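Local coordinates for protein dehalogenase-like hydrolase (Ralstonia solanacearum, PDB 3UMB) that probably hydrolyses small (S)-2-haloalkanoic acids to the corresponding (R)-2-hydroxyalkanoic acids, releasing the halide as a free ion, at residues R5-D10 against M114-G119; P102-V107 against H217-L222; A188-F193 against E206-A211. All blocks are in the same frame, centred on the assembly; numbering follows the deposited sequence.

Interaction 1 of 3, residues R5-D10 against M114-G119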
ATOM      1  N   ARG A   5     -18.264  23.497  -8.625  1.00 42.11           N
ATOM      2  CA  ARG A   5     -17.767  24.722  -9.226  1.00 41.70           C
ATOM      3  C   ARG A   5     -16.403  24.598  -9.870  1.00 39.71           C
ATOM      4  O   ARG A   5     -15.846  25.599 -10.319  1.00 40.08           O
ATOM      5  CB  ARG A   5     -17.740  25.835  -8.185  1.00 42.38           C
ATOM      6  CG  ARG A   5     -19.026  25.881  -7.367  1.00 46.11           C
ATOM      7  CD  ARG A   5     -19.559  27.274  -7.225  1.00 50.54           C
ATOM      8  NE  ARG A   5     -18.572  28.133  -6.585  1.00 53.69           N
ATOM      9  CZ  ARG A   5     -18.855  29.108  -5.725  1.00 57.22           C
ATOM     10  NH1 ARG A   5     -17.852  29.816  -5.193  1.00 58.59           N
ATOM     11  NH2 ARG A   5     -20.118  29.376  -5.381  1.00 57.26           N
ATOM     12  N   ALA A   6     -15.890  23.369  -9.913  1.00 37.42           N
ATOM     13  CA  ALA A   6     -14.583  23.034 -10.456  1.00 35.20           C
ATOM     14  C   ALA A   6     -14.444  21.504 -10.528  1.00 33.50           C
ATOM     15  O   ALA A   6     -15.138  20.758  -9.850  1.00 33.29           O
ATOM     16  CB  ALA A   6     -13.458  23.666  -9.619  1.00 35.16           C
ATOM     17  N   VAL A   7     -13.564  21.021 -11.376  1.00 31.96           N
ATOM     18  CA  VAL A   7     -13.437  19.580 -11.551  1.00 31.33           C
ATOM     19  C   VAL A   7     -11.959  19.284 -11.659  1.00 30.24           C
ATOM     20  O   VAL A   7     -11.262  19.865 -12.496  1.00 30.70           O
ATOM     21  CB  VAL A   7     -14.234  19.083 -12.795  1.00 31.64           C
ATOM     22  CG1 VAL A   7     -14.084  17.561 -13.038  1.00 30.33           C
ATOM     23  CG2 VAL A   7     -15.741  19.479 -12.645  1.00 32.77           C
ATOM     24  N   VAL A   8     -11.481  18.403 -10.787  1.00 28.73           N
ATOM     25  CA  VAL A   8     -10.055  18.048 -10.729  1.00 27.29           C
ATOM     26  C   VAL A   8      -9.867  16.553 -11.073  1.00 26.41           C
ATOM     27  O   VAL A   8     -10.645  15.715 -10.626  1.00 25.92           O
ATOM     28  CB  VAL A   8      -9.454  18.390  -9.334  1.00 26.84           C
ATOM     29  CG1 VAL A   8      -8.021  17.883  -9.208  1.00 24.59           C
ATOM     30  CG2 VAL A   8      -9.520  19.924  -9.101  1.00 26.96           C
ATOM     31  N   PHE A   9      -8.846  16.272 -11.876  1.00 26.02           N
ATOM     32  CA  PHE A   9      -8.531  14.944 -12.343  1.00 26.59           C
ATOM     33  C   PHE A   9      -7.215  14.439 -11.775  1.00 26.33           C
ATOM     34  O   PHE A   9      -6.244  15.167 -11.693  1.00 26.53           O
ATOM     35  CB  PHE A   9      -8.406  14.923 -13.877  1.00 27.22           C
ATOM     36  CG  PHE A   9      -9.681  15.246 -14.594  1.00 28.00           C
ATOM     37  CD1 PHE A   9      -9.968  16.564 -14.960  1.00 30.81           C
ATOM     38  CD2 PHE A   9     -10.574  14.248 -14.925  1.00 30.51           C
ATOM     39  CE1 PHE A   9     -11.150  16.872 -15.637  1.00 33.33           C
ATOM     40  CE2 PHE A   9     -11.778  14.528 -15.593  1.00 32.38           C
ATOM     41  CZ  PHE A   9     -12.066  15.844 -15.960  1.00 33.28           C
ATOM     42  N   ASP A  10      -7.233  13.175 -11.396  1.00 26.79           N
ATOM     43  CA  ASP A  10      -6.067  12.285 -11.330  1.00 27.40           C
ATOM     44  C   ASP A  10      -5.448  12.139 -12.743  1.00 27.61           C
ATOM     45  O   ASP A  10      -6.119  12.315 -13.761  1.00 27.09           O
ATOM     46  CB  ASP A  10      -6.615  10.937 -10.868  1.00 28.78           C
ATOM     47  CG  ASP A  10      -5.559   9.905 -10.652  1.00 31.71           C
ATOM     48  OD1 ASP A  10      -4.438  10.282 -10.212  1.00 35.81           O
ATOM     49  OD2 ASP A  10      -5.873   8.714 -10.924  1.00 35.05           O
HETATM   50  N   MSE A 114     -19.305  24.388 -20.430  1.00 58.36           N
HETATM   51  CA  MSE A 114     -20.343  24.631 -19.384  1.00 57.50           C
HETATM   52  C   MSE A 114     -19.813  25.370 -18.126  1.00 54.82           C
HETATM   53  O   MSE A 114     -20.393  25.265 -17.039  1.00 53.84           O
HETATM   54  CB  MSE A 114     -21.131  23.352 -19.018  1.00 58.71           C
HETATM   55  CG  MSE A 114     -20.295  22.131 -18.702  1.00 62.27           C
HETATM   56 SE   MSE A 114     -21.337  20.494 -18.440  1.00 73.58          SE
HETATM   57  CE  MSE A 114     -22.636  21.110 -17.061  1.00 69.87           C
ATOM     58  N   GLY A 115     -18.714  26.118 -18.308  1.00 52.15           N
ATOM     59  CA  GLY A 115     -18.254  27.154 -17.359  1.00 50.05           C
ATOM     60  C   GLY A 115     -17.449  26.635 -16.176  1.00 48.06           C
ATOM     61  O   GLY A 115     -17.495  27.220 -15.070  1.00 46.67           O
ATOM     62  N   LEU A 116     -16.717  25.536 -16.425  1.00 45.60           N
ATOM     63  CA  LEU A 116     -16.052  24.773 -15.357  1.00 43.24           C
ATOM     64  C   LEU A 116     -14.540  24.855 -15.468  1.00 41.32           C
ATOM     65  O   LEU A 116     -13.957  24.446 -16.472  1.00 41.25           O
ATOM     66  CB  LEU A 116     -16.560  23.323 -15.286  1.00 42.66           C
ATOM     67  CG  LEU A 116     -17.956  23.142 -14.661  1.00 41.99           C
ATOM     68  CD1 LEU A 116     -18.369  21.681 -14.681  1.00 40.28           C
ATOM     69  CD2 LEU A 116     -18.105  23.728 -13.232  1.00 41.08           C
ATOM     70  N   PRO A 117     -13.903  25.449 -14.445  1.00 39.53           N
ATOM     71  CA  PRO A 117     -12.435  25.377 -14.357  1.00 38.88           C
ATOM     72  C   PRO A 117     -11.977  23.913 -14.146  1.00 37.04           C
ATOM     73  O   PRO A 117     -12.704  23.118 -13.567  1.00 35.71           O
ATOM     74  CB  PRO A 117     -12.082  26.249 -13.154  1.00 39.13           C
ATOM     75  CG  PRO A 117     -13.413  26.542 -12.418  1.00 40.35           C
ATOM     76  CD  PRO A 117     -14.540  26.142 -13.304  1.00 39.73           C
ATOM     77  N   LEU A 118     -10.800  23.579 -14.659  1.00 35.52           N
ATOM     78  CA  LEU A 118     -10.344  22.197 -14.698  1.00 34.29           C
ATOM     79  C   LEU A 118      -8.957  22.154 -14.147  1.00 33.70           C
ATOM     80  O   LEU A 118      -8.158  23.052 -14.431  1.00 33.75           O
ATOM     81  CB  LEU A 118     -10.336  21.629 -16.128  1.00 33.68           C
ATOM     82  CG  LEU A 118     -11.663  21.566 -16.893  1.00 32.10           C
ATOM     83  CD1 LEU A 118     -11.493  20.776 -18.204  1.00 30.40           C
ATOM     84  CD2 LEU A 118     -12.841  21.032 -16.045  1.00 30.38           C
ATOM     85  N   GLY A 119      -8.687  21.131 -13.336  1.00 32.63           N
ATOM     86  CA  GLY A 119      -7.331  20.889 -12.854  1.00 32.24           C
ATOM     87  C   GLY A 119      -6.919  19.428 -12.841  1.00 31.14           C
ATOM     88  O   GLY A 119      -7.776  18.515 -12.916  1.00 30.37           O
TER
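Val7 and Leu118 stand side by side on one face of a parallel sheet, with Leu118 CD2 4.0 Å from Val7 CB. Leu116 joins them on that face. The Val7 side chain has CG1 anti to the backbone N (chi1 178°), which puts CG2 beside the N and turned back toward Leu116, where it meets CD1 at 4.0 Å as the two side chains cross obliquely. The other branch of Leu116, CD2, rests against the backbone where Arg5 passes into Ala6. On the opposite face the side chains are small. Ala6 CB touches the proline ring at Pro117 CG, and farther along Val8 lies beside Gly119, which brings no side chain; the CA atoms of this pair are 4.5 Å apart. Back on the face of Val7 and Leu118, Phe9 presents the rim of its ring to the backbone: Gly119 O lies near the ring plane, 3.6 Å from Phe9 CD1.

Beneath these side chains the strands are joined as a regular parallel pair. Val7 N donates to Pro117 O at 3.2 Å, Gly119 N to Val7 O at 3.0 Å, and Phe9 N to Gly119 O at 2.7 Å, so Val7 is gripped through both its N and its O. CA-H...O contacts from Leu118 CA and Val8 CA reach two of the same acceptors, Val7 O and Gly119 O respectively.

The pair belongs to the central parallel sheet of the HAD-type Rossmann-like core, in which strand 6-9 runs between 118-122 and 175-179 and leads into the DAYGT sequence that starts at Asp10. Helix 219-227 packs on the face of Phe9 and Leu116, touching both, while helix 163-168 lies against Ala6, Val8 and Pro117 on the other.

Interaction 2 of 3, residues P102-V107 against H217-L222; sequences PENVPV and HDMRDL
Asp218 meets Glu103 through its CB, which lies 3.2 Å from Glu103 OE1. With CG set between the backbone N and the carbonyl carbon (chi1 58°), Asp218 acts as the N-cap of helix 219-227: its OD1 accepts from Asp221 N at 3.0 Å, the donor standing well above the carboxylate plane. Its other oxygen, OD2, is close to Glu103 OE1, and the two carboxylates, their planes 40° apart, make an unfavourable pairing of like charges that Arg220 and Arg200 probably offset.

Selenomethionine Met219 begins the helix, and its N points at the Glu103 carboxylate. Both resulting bonds are weak: the one to OE1 spans 3.2 Å but is strongly bent, whereas the one to OE2 is nearly straight (171°) at 3.5 Å. A carboxylate placed at a helix N-terminus is probably favoured by the helix dipole as well. Beyond CB the Met219 chain bends at chi2 and chi3 and crosses Asn104 at about a right angle, and CE comes 3.7 Å from Asn104 CB. Val107 CG1 packs on Met219 O.

Here the start of helix 104-112 meets the start of helix 219-227, two helices of the Rossmann-like core; the former precedes strand 118-122 and the latter follows strand 214-216. Asn104 ND2 is bonded to Thr14 O in the loop after strand 6-9.

Arg220 then closes a salt-bridge network. Its NE is 3.3 Å from Glu103 OE1 and 3.5 Å from Asp218 OD2, which lies at the edge of the guanidinium, in its plane, while Glu103 CB sits over one face toward the rim, 3.6 Å from NE. Arg200 takes the other Glu103 oxygen, OE2, in a further salt bridge.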
ATOM      1  N   PRO A 102      -8.867   8.667 -26.046  1.00 53.76           N
ATOM      2  CA  PRO A 102      -9.424   9.433 -27.178  1.00 53.86           C
ATOM      3  C   PRO A 102     -10.733  10.193 -26.894  1.00 53.56           C
ATOM      4  O   PRO A 102     -10.987  11.268 -27.442  1.00 52.64           O
ATOM      5  CB  PRO A 102      -9.667   8.330 -28.223  1.00 54.18           C
ATOM      6  CG  PRO A 102      -8.538   7.351 -27.959  1.00 54.07           C
ATOM      7  CD  PRO A 102      -8.348   7.349 -26.479  1.00 54.07           C
ATOM      8  N   GLU A 103     -11.551   9.584 -26.055  1.00 53.58           N
ATOM      9  CA  GLU A 103     -12.764  10.186 -25.511  1.00 54.14           C
ATOM     10  C   GLU A 103     -12.538  11.441 -24.636  1.00 53.77           C
ATOM     11  O   GLU A 103     -13.421  12.292 -24.524  1.00 53.95           O
ATOM     12  CB  GLU A 103     -13.492   9.123 -24.664  1.00 54.44           C
ATOM     13  CG  GLU A 103     -12.528   8.286 -23.769  1.00 56.16           C
ATOM     14  CD  GLU A 103     -13.152   7.775 -22.484  1.00 57.90           C
ATOM     15  OE1 GLU A 103     -14.403   7.798 -22.385  1.00 60.07           O
ATOM     16  OE2 GLU A 103     -12.385   7.358 -21.571  1.00 57.75           O
ATOM     17  N   ASN A 104     -11.379  11.544 -23.996  1.00 52.97           N
ATOM     18  CA  ASN A 104     -11.153  12.605 -23.006  1.00 52.81           C
ATOM     19  C   ASN A 104     -11.304  14.056 -23.540  1.00 52.70           C
ATOM     20  O   ASN A 104     -12.131  14.857 -23.038  1.00 51.86           O
ATOM     21  CB  ASN A 104      -9.764  12.401 -22.345  1.00 52.56           C
ATOM     22  CG  ASN A 104      -9.729  11.185 -21.394  1.00 51.55           C
ATOM     23  OD1 ASN A 104     -10.772  10.654 -21.046  1.00 48.75           O
ATOM     24  ND2 ASN A 104      -8.527  10.765 -20.965  1.00 49.86           N
ATOM     25  N   VAL A 105     -10.505  14.378 -24.558  1.00 52.67           N
ATOM     26  CA  VAL A 105     -10.282  15.769 -24.939  1.00 52.28           C
ATOM     27  C   VAL A 105     -11.574  16.524 -25.332  1.00 52.38           C
ATOM     28  O   VAL A 105     -11.662  17.735 -25.087  1.00 52.51           O
ATOM     29  CB  VAL A 105      -9.178  15.914 -26.011  1.00 52.25           C
ATOM     30  CG1 VAL A 105      -8.639  17.322 -25.992  1.00 52.04           C
ATOM     31  CG2 VAL A 105      -8.028  14.928 -25.772  1.00 52.43           C
ATOM     32  N   PRO A 106     -12.575  15.825 -25.938  1.00 52.02           N
ATOM     33  CA  PRO A 106     -13.874  16.492 -26.207  1.00 51.78           C
ATOM     34  C   PRO A 106     -14.716  16.728 -24.966  1.00 51.84           C
ATOM     35  O   PRO A 106     -15.334  17.810 -24.822  1.00 51.11           O
ATOM     36  CB  PRO A 106     -14.623  15.508 -27.126  1.00 51.95           C
ATOM     37  CG  PRO A 106     -13.755  14.285 -27.249  1.00 52.45           C
ATOM     38  CD  PRO A 106     -12.395  14.597 -26.740  1.00 51.84           C
ATOM     39  N   VAL A 107     -14.764  15.683 -24.112  1.00 52.07           N
ATOM     40  CA  VAL A 107     -15.484  15.688 -22.818  1.00 51.65           C
ATOM     41  C   VAL A 107     -14.956  16.827 -21.955  1.00 51.73           C
ATOM     42  O   VAL A 107     -15.731  17.506 -21.302  1.00 51.46           O
ATOM     43  CB  VAL A 107     -15.327  14.347 -21.977  1.00 51.95           C
ATOM     44  CG1 VAL A 107     -16.296  14.359 -20.815  1.00 51.14           C
ATOM     45  CG2 VAL A 107     -15.528  13.072 -22.821  1.00 49.95           C
ATOM     46  N   HIS A 217     -17.785   3.980 -16.246  1.00 33.62           N
ATOM     47  CA  HIS A 217     -16.839   3.128 -16.949  1.00 34.32           C
ATOM     48  C   HIS A 217     -15.801   3.921 -17.686  1.00 34.30           C
ATOM     49  O   HIS A 217     -14.712   3.422 -17.950  1.00 33.37           O
ATOM     50  CB  HIS A 217     -17.598   2.221 -17.918  1.00 34.78           C
ATOM     51  CG  HIS A 217     -16.719   1.450 -18.843  1.00 38.08           C
ATOM     52  ND1 HIS A 217     -16.703   1.667 -20.209  1.00 42.11           N
ATOM     53  CD2 HIS A 217     -15.810   0.466 -18.603  1.00 41.58           C
ATOM     54  CE1 HIS A 217     -15.812   0.857 -20.765  1.00 43.75           C
ATOM     55  NE2 HIS A 217     -15.267   0.108 -19.814  1.00 41.87           N
ATOM     56  N   ASP A 218     -16.128   5.169 -18.006  1.00 35.78           N
ATOM     57  CA  ASP A 218     -15.243   6.029 -18.783  1.00 36.68           C
ATOM     58  C   ASP A 218     -15.579   7.497 -18.595  1.00 37.40           C
ATOM     59  O   ASP A 218     -16.516   7.860 -17.871  1.00 37.03           O
ATOM     60  CB  ASP A 218     -15.316   5.651 -20.262  1.00 37.55           C
ATOM     61  CG  ASP A 218     -16.728   5.751 -20.839  1.00 38.88           C
ATOM     62  OD1 ASP A 218     -17.686   6.128 -20.097  1.00 37.67           O
ATOM     63  OD2 ASP A 218     -16.856   5.403 -22.039  1.00 40.42           O
HETATM   64  N   MSE A 219     -14.784   8.338 -19.236  1.00 38.49           N
HETATM   65  CA  MSE A 219     -14.889   9.783 -19.099  1.00 39.68           C
HETATM   66  C   MSE A 219     -16.194  10.393 -19.546  1.00 40.61           C
HETATM   67  O   MSE A 219     -16.654  11.443 -19.036  1.00 41.01           O
HETATM   68  CB  MSE A 219     -13.752  10.389 -19.867  1.00 39.78           C
HETATM   69  CG  MSE A 219     -12.518  10.326 -19.034  1.00 42.08           C
HETATM   70 SE   MSE A 219     -12.469  11.901 -17.871  1.00 49.72          SE
HETATM   71  CE  MSE A 219     -11.309  12.987 -19.052  1.00 37.34           C
ATOM     72  N   ARG A 220     -16.799   9.713 -20.506  1.00 41.92           N
ATOM     73  CA  ARG A 220     -18.045  10.138 -21.080  1.00 42.40           C
ATOM     74  C   ARG A 220     -19.155   9.813 -20.116  1.00 42.39           C
ATOM     75  O   ARG A 220     -20.124  10.551 -20.038  1.00 42.83           O
ATOM     76  CB  ARG A 220     -18.227   9.470 -22.439  1.00 43.39           C
ATOM     77  CG  ARG A 220     -17.107   9.851 -23.428  1.00 46.21           C
ATOM     78  CD  ARG A 220     -17.159   9.109 -24.790  1.00 49.82           C
ATOM     79  NE  ARG A 220     -16.751   7.705 -24.675  1.00 50.73           N
ATOM     80  CZ  ARG A 220     -16.494   6.893 -25.700  1.00 52.13           C
ATOM     81  NH1 ARG A 220     -16.556   7.344 -26.958  1.00 53.80           N
ATOM     82  NH2 ARG A 220     -16.165   5.623 -25.468  1.00 50.98           N
ATOM     83  N   ASP A 221     -19.024   8.753 -19.323  1.00 42.25           N
ATOM     84  CA  ASP A 221     -19.972   8.609 -18.217  1.00 42.55           C
ATOM     85  C   ASP A 221     -19.862   9.767 -17.235  1.00 42.21           C
ATOM     86  O   ASP A 221     -20.873  10.151 -16.636  1.00 42.48           O
ATOM     87  CB  ASP A 221     -19.832   7.272 -17.486  1.00 42.70           C
ATOM     88  CG  ASP A 221     -20.321   6.096 -18.316  1.00 43.70           C
ATOM     89  OD1 ASP A 221     -21.317   6.238 -19.076  1.00 45.25           O
ATOM     90  OD2 ASP A 221     -19.692   5.024 -18.205  1.00 44.28           O
ATOM     91  N   LEU A 222     -18.655  10.318 -17.064  1.00 41.91           N
ATOM     92  CA  LEU A 222     -18.440  11.435 -16.121  1.00 41.94           C
ATOM     93  C   LEU A 222     -19.189  12.687 -16.580  1.00 43.29           C
ATOM     94  O   LEU A 222     -19.870  13.344 -15.785  1.00 42.95           O
ATOM     95  CB  LEU A 222     -16.948  11.763 -15.945  1.00 40.74           C
ATOM     96  CG  LEU A 222     -16.720  13.189 -15.390  1.00 38.73           C
ATOM     97  CD1 LEU A 222     -17.124  13.325 -13.948  1.00 31.09           C
ATOM     98  CD2 LEU A 222     -15.316  13.635 -15.571  1.00 37.53           C
TER

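Interaction 3 of 3, residues A188-F193 against E206-A211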
ATOM      1  N   ALA A 188     -10.701  10.687  -1.482  1.00 23.72           N
ATOM      2  CA  ALA A 188     -11.202  12.027  -1.781  1.00 23.28           C
ATOM      3  C   ALA A 188     -12.549  12.277  -1.160  1.00 23.07           C
ATOM      4  O   ALA A 188     -12.818  13.378  -0.705  1.00 23.54           O
ATOM      5  CB  ALA A 188     -11.239  12.267  -3.236  1.00 23.86           C
ATOM      6  N   THR A 189     -13.386  11.258  -1.101  1.00 22.63           N
ATOM      7  CA  THR A 189     -14.679  11.388  -0.488  1.00 22.59           C
ATOM      8  C   THR A 189     -14.554  11.650   1.001  1.00 23.23           C
ATOM      9  O   THR A 189     -15.350  12.405   1.582  1.00 23.96           O
ATOM     10  CB  THR A 189     -15.511  10.108  -0.709  1.00 22.81           C
ATOM     11  OG1 THR A 189     -15.472   9.750  -2.102  1.00 24.51           O
ATOM     12  CG2 THR A 189     -16.961  10.280  -0.252  1.00 21.22           C
ATOM     13  N   TRP A 190     -13.577  11.007   1.646  1.00 23.81           N
ATOM     14  CA  TRP A 190     -13.260  11.252   3.066  1.00 22.64           C
ATOM     15  C   TRP A 190     -12.834  12.711   3.237  1.00 22.89           C
ATOM     16  O   TRP A 190     -13.183  13.359   4.167  1.00 23.58           O
ATOM     17  CB  TRP A 190     -12.080  10.346   3.544  1.00 22.15           C
ATOM     18  CG  TRP A 190     -12.414   8.930   3.956  1.00 19.54           C
ATOM     19  CD1 TRP A 190     -13.616   8.455   4.426  1.00 19.22           C
ATOM     20  CD2 TRP A 190     -11.511   7.808   3.998  1.00 18.61           C
ATOM     21  NE1 TRP A 190     -13.528   7.111   4.701  1.00 19.01           N
ATOM     22  CE2 TRP A 190     -12.240   6.698   4.472  1.00 19.89           C
ATOM     23  CE3 TRP A 190     -10.166   7.628   3.649  1.00 17.41           C
ATOM     24  CZ2 TRP A 190     -11.673   5.446   4.599  1.00 17.48           C
ATOM     25  CZ3 TRP A 190      -9.608   6.377   3.776  1.00 15.38           C
ATOM     26  CH2 TRP A 190     -10.358   5.306   4.251  1.00 14.64           C
ATOM     27  N   HIS A 191     -12.049  13.233   2.340  1.00 24.55           N
ATOM     28  CA  HIS A 191     -11.606  14.616   2.505  1.00 25.90           C
ATOM     29  C   HIS A 191     -12.752  15.630   2.358  1.00 26.52           C
ATOM     30  O   HIS A 191     -12.661  16.745   2.840  1.00 26.68           O
ATOM     31  CB  HIS A 191     -10.507  14.916   1.507  1.00 25.92           C
ATOM     32  CG  HIS A 191      -9.817  16.234   1.723  1.00 25.73           C
ATOM     33  ND1 HIS A 191      -8.957  16.459   2.776  1.00 24.36           N
ATOM     34  CD2 HIS A 191      -9.847  17.383   1.011  1.00 25.42           C
ATOM     35  CE1 HIS A 191      -8.472  17.684   2.688  1.00 26.24           C
ATOM     36  NE2 HIS A 191      -8.999  18.270   1.630  1.00 25.42           N
ATOM     37  N   GLY A 192     -13.834  15.219   1.710  1.00 27.43           N
ATOM     38  CA  GLY A 192     -15.036  16.045   1.551  1.00 27.95           C
ATOM     39  C   GLY A 192     -15.343  16.501   0.118  1.00 27.07           C
ATOM     40  O   GLY A 192     -16.170  17.392  -0.055  1.00 28.10           O
ATOM     41  N   PHE A 193     -14.679  15.949  -0.895  1.00 25.84           N
ATOM     42  CA  PHE A 193     -15.018  16.280  -2.295  1.00 25.84           C
ATOM     43  C   PHE A 193     -16.265  15.561  -2.730  1.00 25.79           C
ATOM     44  O   PHE A 193     -16.633  14.534  -2.177  1.00 25.06           O
ATOM     45  CB  PHE A 193     -13.955  15.842  -3.303  1.00 25.49           C
ATOM     46  CG  PHE A 193     -12.624  16.494  -3.126  1.00 25.64           C
ATOM     47  CD1 PHE A 193     -12.314  17.674  -3.788  1.00 23.89           C
ATOM     48  CD2 PHE A 193     -11.644  15.904  -2.315  1.00 25.22           C
ATOM     49  CE1 PHE A 193     -11.065  18.274  -3.632  1.00 22.90           C
ATOM     50  CE2 PHE A 193     -10.407  16.482  -2.179  1.00 23.05           C
ATOM     51  CZ  PHE A 193     -10.108  17.678  -2.846  1.00 22.39           C
ATOM     52  N   GLU A 206     -14.124  -0.560  -3.374  1.00 20.58           N
ATOM     53  CA  GLU A 206     -13.229  -0.877  -2.270  1.00 20.39           C
ATOM     54  C   GLU A 206     -14.051  -0.982  -0.999  1.00 20.23           C
ATOM     55  O   GLU A 206     -14.998  -0.241  -0.804  1.00 18.76           O
ATOM     56  CB  GLU A 206     -12.136   0.177  -2.112  1.00 19.94           C
ATOM     57  CG  GLU A 206     -11.194   0.272  -3.274  1.00 21.39           C
ATOM     58  CD  GLU A 206     -10.343  -0.981  -3.526  1.00 21.26           C
ATOM     59  OE1 GLU A 206     -10.326  -1.949  -2.761  1.00 20.53           O
ATOM     60  OE2 GLU A 206      -9.642  -0.995  -4.528  1.00 25.52           O
ATOM     61  N   ALA A 207     -13.676  -1.929  -0.137  1.00 21.01           N
ATOM     62  CA  ALA A 207     -14.381  -2.136   1.113  1.00 21.35           C
ATOM     63  C   ALA A 207     -13.730  -1.189   2.139  1.00 21.48           C
ATOM     64  O   ALA A 207     -12.956  -1.601   2.972  1.00 21.31           O
ATOM     65  CB  ALA A 207     -14.311  -3.648   1.546  1.00 20.56           C
ATOM     66  N   LEU A 208     -14.050   0.099   2.022  1.00 23.15           N
ATOM     67  CA  LEU A 208     -13.503   1.165   2.878  1.00 23.91           C
ATOM     68  C   LEU A 208     -14.585   1.885   3.689  1.00 25.25           C
ATOM     69  O   LEU A 208     -14.294   2.885   4.322  1.00 26.02           O
ATOM     70  CB  LEU A 208     -12.668   2.172   2.063  1.00 22.38           C
ATOM     71  CG  LEU A 208     -11.289   1.671   1.537  1.00 21.48           C
ATOM     72  CD1 LEU A 208     -10.734   2.611   0.455  1.00 16.65           C
ATOM     73  CD2 LEU A 208     -10.249   1.463   2.583  1.00 17.80           C
ATOM     74  N   ASP A 209     -15.816   1.372   3.687  1.00 27.13           N
ATOM     75  CA  ASP A 209     -16.964   1.998   4.407  1.00 28.87           C
ATOM     76  C   ASP A 209     -17.302   3.413   3.917  1.00 28.91           C
ATOM     77  O   ASP A 209     -17.825   4.251   4.658  1.00 29.49           O
ATOM     78  CB  ASP A 209     -16.729   2.019   5.924  1.00 29.50           C
ATOM     79  CG  ASP A 209     -16.567   0.644   6.497  1.00 31.38           C
ATOM     80  OD1 ASP A 209     -17.568  -0.098   6.515  1.00 36.89           O
ATOM     81  OD2 ASP A 209     -15.440   0.299   6.921  1.00 34.02           O
ATOM     82  N   VAL A 210     -16.988   3.675   2.661  1.00 29.06           N
ATOM     83  CA  VAL A 210     -17.245   4.978   2.042  1.00 28.85           C
ATOM     84  C   VAL A 210     -17.380   4.682   0.554  1.00 28.49           C
ATOM     85  O   VAL A 210     -16.836   3.697   0.063  1.00 27.98           O
ATOM     86  CB  VAL A 210     -16.096   5.974   2.321  1.00 29.16           C
ATOM     87  CG1 VAL A 210     -14.768   5.485   1.696  1.00 28.67           C
ATOM     88  CG2 VAL A 210     -16.438   7.386   1.831  1.00 30.08           C
ATOM     89  N   ALA A 211     -18.150   5.505  -0.146  1.00 28.86           N
ATOM     90  CA  ALA A 211     -18.344   5.356  -1.605  1.00 28.47           C
ATOM     91  C   ALA A 211     -18.348   6.733  -2.291  1.00 28.30           C
ATOM     92  O   ALA A 211     -18.873   7.696  -1.787  1.00 27.95           O
ATOM     93  CB  ALA A 211     -19.650   4.537  -1.919  1.00 27.88           C
TER
HETATM   94  O   HOH W   1     -15.291   5.256   6.058  1.00 32.63           O
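Val210 fits against two neighbouring residues of helix 182-191, Thr189 and Trp190, and this is the tight part of the contact. Its CG2 meets Thr189 CG2 at 3.6 Å as the two side chains lie alongside each other, pointing opposite ways. CG1, set between the backbone N and the carbonyl carbon (chi1 63°), lies 3.6 Å from Trp190 NE1. Thr189 OG1 is bonded to Ala185 O one turn earlier and to Thr195 OG1, while the methyl faces Val210 and Ala211 O.

Toward Leu208 the packing is looser. The Trp190 and Leu208 side chains cross at about a right angle, with CH2 of Trp190 4.2 Å from CD2 of Leu208, and a water provides a polar link. Lying in the plane of the indole at its edge, it accepts from Trp190 NE1 at 2.9 Å and donates to Leu208 O at 3.1 Å, with a weaker bond to Asp209 O. The neighbouring subunit borders this side: its Ala54 packs on Trp190 and its Lys62 and Arg51 pair with Asp209.

Direct contact is mostly apolar, so hydrogen bonding between the indole N-H and the loop carbonyls depends on the water.

How the interactions relate
Interactions 1 and 2 are neighbours, centres 14 Å apart, and touch where the Phe9 ring meets helix 219-227: Phe9 CE2 lies 3.5 Å from Met219 SE and 3.6 Å from Leu222 CD2. Helix 104-112 of interaction 2 leads into strand 118-122 of interaction 1, and along the chain their segments alternate. Interaction 3 lies about 20 Å and 23 Å from the other two, centre to centre, and touches neither. Its segments fall between 102-107 and 217-222 in sequence, after interaction 1 has closed. Interaction 1 joins two strands of the central sheet and interaction 2 two helices beside it, the Phe9 contact linking the layers, whereas interaction 3 sits at the border with the second subunit.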